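Local coordinates for chitinase (Chromobacterium violaceum, PDB 4TXG), which probably binds chitin and hydrolyses its O-glycosidic bonds, as a family 18 glycoside hydrolase expected to take part in chitin degradation, at residues 718-723 and 733-738; 697-702 and 761-766. All coordinates share one frame; numbering follows the deposited sequence.

Contact 1 of 2, residues 718-723 and 733-738; sequences VSAGHS and DFNRVS. With CS (cesium ion), chain G.
Asn735 reaches from strand 734-740 across to the turn that follows Ser719, and its side chain can be followed outward atom by atom. CB lies 4.0 Å from Ser719 O. CG is anti to the carbonyl carbon (chi1 -62°), and beyond it OD1 receives two backbone N-H groups in succession: a weak, bent bond from Gly721 N at 2.8 Å and a straighter one from His722 N at 3.2 Å, whose donor lies in the plane of the amide. An asparagine suits the site because its short, flat carboxamide can stand in for a backbone carbonyl just where the chain departs from the strand. Gly721 suits its place too, since a CB there would run into Phe734 O.

Next to the amide a single antiparallel, hydrogen-bonded pair, Ser719 with Arg736, carries a bulge. Arg736 N donates to Ser719 O at 2.8 Å, while Arg736 O takes both Val718 N, at 2.8 Å, and Ser719 N, at 3.3 Å; two residues facing one make a classic beta bulge. Val718 CG1 rests against Ser738 CB at 3.5 Å. A cesium ion bridges the segments, bound by Ser719 OG, Phe734 O at 3.0 Å and a water; the hydroxyl and carbonyl supply oxygen ligands to this large ion.

The extended arm of Arg736 turns away to a salt bridge with Asp698 and a hydrogen bond with Gln696. Strand 716-719 forms the outer edge of a mixed sheet, with 734-740 next to it and 694-700 on the far side of 734-740.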
loop_
_atom_site.group_PDB
_atom_site.type_symbol
_atom_site.label_atom_id
_atom_site.label_comp_id
_atom_site.label_asym_id
_atom_site.label_seq_id
_atom_site.Cartn_x
_atom_site.Cartn_y
_atom_site.Cartn_z
ATOM N N VAL A 718 22.616 -1.722 19.213
ATOM C CA VAL A 718 24.052 -1.483 19.187
ATOM C C VAL A 718 24.418 -0.436 18.141
ATOM O O VAL A 718 25.520 0.114 18.150
ATOM C CB VAL A 718 24.854 -2.780 18.914
ATOM C CG1 VAL A 718 24.822 -3.667 20.143
ATOM C CG2 VAL A 718 24.307 -3.521 17.694
ATOM N N SER A 719 23.479 -0.150 17.250
ATOM C CA SER A 719 23.704 0.830 16.196
ATOM C C SER A 719 22.391 1.513 15.846
ATOM O O SER A 719 21.529 0.921 15.194
ATOM C CB SER A 719 24.306 0.165 14.960
ATOM O OG SER A 719 24.542 1.121 13.941
ATOM N N ALA A 720 22.237 2.756 16.286
ATOM C CA ALA A 720 20.987 3.470 16.074
ATOM C C ALA A 720 21.008 4.220 14.753
ATOM O O ALA A 720 21.788 5.148 14.575
ATOM C CB ALA A 720 20.722 4.434 17.227
ATOM N N GLY A 721 20.145 3.824 13.825
ATOM C CA GLY A 721 20.016 4.554 12.582
ATOM C C GLY A 721 19.208 5.822 12.756
ATOM O O GLY A 721 19.292 6.746 11.949
ATOM N N HIS A 722 18.406 5.860 13.813
ATOM C CA HIS A 722 17.647 7.060 14.119
ATOM C C HIS A 722 17.567 7.335 15.615
ATOM O O HIS A 722 17.221 6.455 16.397
ATOM C CB HIS A 722 16.227 6.983 13.561
ATOM C CG HIS A 722 15.423 8.196 13.879
ATOM N ND1 HIS A 722 15.451 9.335 13.097
ATOM C CD2 HIS A 722 14.633 8.495 14.940
ATOM C CE1 HIS A 722 14.697 10.265 13.648
ATOM N NE2 HIS A 722 14.188 9.780 14.773
ATOM N N SER A 723 17.850 8.580 15.988
ATOM C CA SER A 723 17.666 9.043 17.357
ATOM C C SER A 723 16.941 10.381 17.350
ATOM O O SER A 723 17.040 11.143 16.388
ATOM C CB SER A 723 19.012 9.170 18.074
ATOM O OG SER A 723 19.687 7.924 18.091
ATOM N N ASP A 733 17.589 3.877 8.021
ATOM C CA ASP A 733 16.707 2.737 7.770
ATOM C C ASP A 733 16.559 1.798 8.974
ATOM O O ASP A 733 15.456 1.318 9.262
ATOM C CB ASP A 733 17.222 1.908 6.586
ATOM C CG ASP A 733 17.102 2.627 5.253
ATOM O OD1 ASP A 733 16.374 3.637 5.163
ATOM O OD2 ASP A 733 17.728 2.157 4.275
ATOM N N PHE A 734 17.667 1.503 9.649
ATOM C CA PHE A 734 17.632 0.458 10.667
ATOM C C PHE A 734 18.320 0.816 11.956
ATOM O O PHE A 734 19.332 1.517 11.975
ATOM C CB PHE A 734 18.269 -0.826 10.133
ATOM C CG PHE A 734 17.623 -1.340 8.885
ATOM C CD1 PHE A 734 16.325 -1.825 8.919
ATOM C CD2 PHE A 734 18.307 -1.328 7.679
ATOM C CE1 PHE A 734 15.723 -2.311 7.768
ATOM C CE2 PHE A 734 17.705 -1.796 6.513
ATOM C CZ PHE A 734 16.418 -2.290 6.556
ATOM N N ASN A 735 17.758 0.287 13.033
ATOM C CA ASN A 735 18.456 0.204 14.300
ATOM C C ASN A 735 18.932 -1.233 14.463
ATOM O O ASN A 735 18.110 -2.145 14.574
ATOM C CB ASN A 735 17.535 0.605 15.451
ATOM C CG ASN A 735 17.067 2.035 15.343
ATOM O OD1 ASN A 735 17.865 2.936 15.101
ATOM N ND2 ASN A 735 15.764 2.252 15.512
ATOM N N ARG A 736 20.239 -1.455 14.460
ATOM C CA ARG A 736 20.714 -2.827 14.585
ATOM C C ARG A 736 20.726 -3.242 16.045
ATOM O O ARG A 736 21.230 -2.529 16.906
ATOM C CB ARG A 736 22.097 -3.005 13.965
ATOM C CG ARG A 736 22.467 -4.484 13.824
ATOM C CD ARG A 736 23.513 -4.737 12.745
ATOM N NE ARG A 736 23.705 -6.176 12.562
ATOM C CZ ARG A 736 22.947 -6.935 11.776
ATOM N NH1 ARG A 736 21.937 -6.405 11.083
ATOM N NH2 ARG A 736 23.200 -8.235 11.683
ATOM N N VAL A 737 20.157 -4.414 16.304
ATOM C CA VAL A 737 19.952 -4.932 17.652
ATOM C C VAL A 737 20.901 -6.098 17.901
ATOM O O VAL A 737 21.227 -6.828 16.971
ATOM C CB VAL A 737 18.485 -5.378 17.823
ATOM C CG1 VAL A 737 18.302 -6.296 19.021
ATOM C CG2 VAL A 737 17.589 -4.155 17.911
ATOM N N SER A 738 21.369 -6.242 19.138
ATOM C CA SER A 738 22.182 -7.386 19.530
ATOM C C SER A 738 21.573 -8.071 20.743
ATOM O O SER A 738 21.159 -7.419 21.699
ATOM C CB SER A 738 23.613 -6.956 19.845
ATOM O OG SER A 738 24.324 -7.975 20.538
HETATM CS CS CS G . 22.349 1.323 11.571
HETATM O O HOH W 1 22.217 -1.685 10.369
#

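Contact 2 of 2, residues 697-702 and 761-766; sequences FDVPTS and LPISGP
Ile763 packs into the corner formed by Val699 and Pro700, where strand 694-700 comes to its end. Its CB sits 3.6 Å from Pro700 CG, the two side chains crossing at about a right angle, and CG2 meets Val699 CG1 at 3.8 Å. CG1 lies between N and the carbonyl carbon (chi1 68°), and CD1 at its end converges on the same Val699 methyl, while CB and CG2 lie against the Pro700 ring. The beta-branched shape suits this place by presenting a broad apolar surface close to the backbone.

Further along, Pro766 lies beside Phe697, pointing the same way, with CB 3.7 Å from ring atom CD1. Leu663 of strand 659-664 touches both Ile763 and Pro766, bringing in the other sheet. Pro766 CB also comes within 3.3 Å of Asp698 O. A cis peptide bond precedes Pro766, a geometry proline tolerates far better than other residues, and Gly765 has backbone angles that call for glycine.

At the polar edge Ser702 OG, between N and the carbonyl carbon (chi1 55°), donates to Pro762 O at 2.9 Å in the plane of that carbonyl; serine's short hydroxyl suits this reach. Ser702 O, with Leu761 CB 3.4 Å away, accepts from Trp443.

The loop from 752-758 to 767-773 runs back alongside the last residues of strand 694-700 and the turn after it, crossing between the two sheets of the C-terminal domain. Ser702, Leu761 and Pro762 meet helix 441-448 of the family 18 part, making the contact part of the packing between the two.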
loop_
_atom_site.group_PDB
_atom_site.type_symbol
_atom_site.label_atom_id
_atom_site.label_comp_id
_atom_site.label_asym_id
_atom_site.label_seq_id
_atom_site.Cartn_x
_atom_site.Cartn_y
_atom_site.Cartn_z
ATOM N N PHE A 697 20.386 -8.297 14.351
ATOM C CA PHE A 697 19.471 -8.133 13.230
ATOM C C PHE A 697 19.032 -6.677 13.139
ATOM O O PHE A 697 19.160 -5.920 14.105
ATOM C CB PHE A 697 18.254 -9.062 13.347
ATOM C CG PHE A 697 17.610 -9.080 14.713
ATOM C CD1 PHE A 697 16.606 -8.173 15.038
ATOM C CD2 PHE A 697 17.988 -10.019 15.658
ATOM C CE1 PHE A 697 16.002 -8.192 16.289
ATOM C CE2 PHE A 697 17.389 -10.043 16.910
ATOM C CZ PHE A 697 16.397 -9.127 17.227
ATOM N N ASP A 698 18.540 -6.298 11.966
ATOM C CA ASP A 698 18.053 -4.941 11.726
ATOM C C ASP A 698 16.574 -4.815 12.062
ATOM O O ASP A 698 15.747 -5.586 11.577
ATOM C CB ASP A 698 18.274 -4.533 10.264
ATOM C CG ASP A 698 19.723 -4.245 9.943
ATOM O OD1 ASP A 698 20.496 -3.890 10.860
ATOM O OD2 ASP A 698 20.081 -4.361 8.752
ATOM N N VAL A 699 16.251 -3.839 12.902
ATOM C CA VAL A 699 14.872 -3.466 13.181
ATOM C C VAL A 699 14.602 -2.140 12.474
ATOM O O VAL A 699 15.402 -1.212 12.599
ATOM C CB VAL A 699 14.639 -3.347 14.703
ATOM C CG1 VAL A 699 13.208 -2.924 15.020
ATOM C CG2 VAL A 699 14.970 -4.685 15.368
ATOM N N PRO A 700 13.502 -2.049 11.709
ATOM C CA PRO A 700 13.284 -0.777 11.005
ATOM C C PRO A 700 13.068 0.373 11.987
ATOM O O PRO A 700 12.596 0.158 13.106
ATOM C CB PRO A 700 12.025 -1.039 10.174
ATOM C CG PRO A 700 11.288 -2.121 10.941
ATOM C CD PRO A 700 12.388 -2.996 11.523
ATOM N N THR A 701 13.428 1.577 11.563
ATOM C CA THR A 701 13.341 2.758 12.415
ATOM C C THR A 701 11.909 3.265 12.608
ATOM O O THR A 701 11.699 4.324 13.191
ATOM C CB THR A 701 14.180 3.904 11.831
ATOM O OG1 THR A 701 13.854 4.055 10.440
ATOM C CG2 THR A 701 15.684 3.604 11.979
ATOM N N SER A 702 10.936 2.524 12.092
ATOM C CA SER A 702 9.535 2.791 12.409
ATOM C C SER A 702 9.295 2.655 13.916
ATOM O O SER A 702 8.426 3.334 14.472
ATOM C CB SER A 702 8.608 1.841 11.620
ATOM O OG SER A 702 8.964 0.473 11.840
ATOM N N LEU A 761 6.334 0.877 18.460
ATOM C CA LEU A 761 5.555 1.076 17.240
ATOM C C LEU A 761 5.763 -0.126 16.324
ATOM O O LEU A 761 6.770 -0.834 16.448
ATOM C CB LEU A 761 5.941 2.379 16.531
ATOM C CG LEU A 761 5.397 3.670 17.165
ATOM C CD1 LEU A 761 6.075 4.907 16.566
ATOM C CD2 LEU A 761 3.888 3.759 17.001
ATOM N N PRO A 762 4.820 -0.364 15.397
ATOM C CA PRO A 762 4.921 -1.575 14.574
ATOM C C PRO A 762 6.189 -1.670 13.728
ATOM O O PRO A 762 6.752 -0.652 13.306
ATOM C CB PRO A 762 3.683 -1.479 13.677
ATOM C CG PRO A 762 2.674 -0.751 14.547
ATOM C CD PRO A 762 3.518 0.308 15.228
ATOM N N ILE A 763 6.624 -2.913 13.504
ATOM C CA ILE A 763 7.719 -3.226 12.592
ATOM C C ILE A 763 7.329 -4.394 11.697
ATOM O O ILE A 763 6.443 -5.189 12.041
ATOM C CB ILE A 763 9.027 -3.610 13.343
ATOM C CG1 ILE A 763 8.842 -4.952 14.052
ATOM C CG2 ILE A 763 9.450 -2.500 14.327
ATOM C CD1 ILE A 763 10.088 -5.466 14.763
ATOM N N SER A 764 7.975 -4.481 10.538
ATOM C CA SER A 764 7.955 -5.699 9.737
ATOM C C SER A 764 9.340 -6.331 9.845
ATOM O O SER A 764 10.259 -5.746 10.439
ATOM C CB SER A 764 7.581 -5.422 8.274
ATOM O OG SER A 764 8.536 -4.591 7.631
ATOM N N GLY A 765 9.494 -7.521 9.288
ATOM C CA GLY A 765 10.735 -8.254 9.448
ATOM C C GLY A 765 10.789 -8.923 10.812
ATOM O O GLY A 765 9.850 -9.616 11.196
ATOM N N PRO A 766 11.894 -8.747 11.552
ATOM C CA PRO A 766 13.147 -8.061 11.206
ATOM C C PRO A 766 13.886 -8.731 10.040
ATOM O O PRO A 766 13.365 -9.666 9.419
ATOM C CB PRO A 766 13.975 -8.159 12.498
ATOM C CG PRO A 766 12.972 -8.381 13.592
ATOM C CD PRO A 766 11.889 -9.210 12.954
#

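The two contacts lie side by side, their centres about 10 Å apart, in the C-terminal domain. They share one mixed sheet: strand 734-740 of contact 1 neighbours strand 694-700 of contact 2, joined by probable hydrogen bonds from Asn735 N to Val699 O and from Val737 N to Phe697 O. Both segments of contact 1 lie between the two segments of contact 2 in the sequence. Contact 1 joins the outermost strand, 716-719, to its neighbour 734-740. Contact 2 lies further in, its centre about 17 Å from the centre of the chain against 25 Å for contact 1, and borders helix 441-448, where this domain meets the family 18 part.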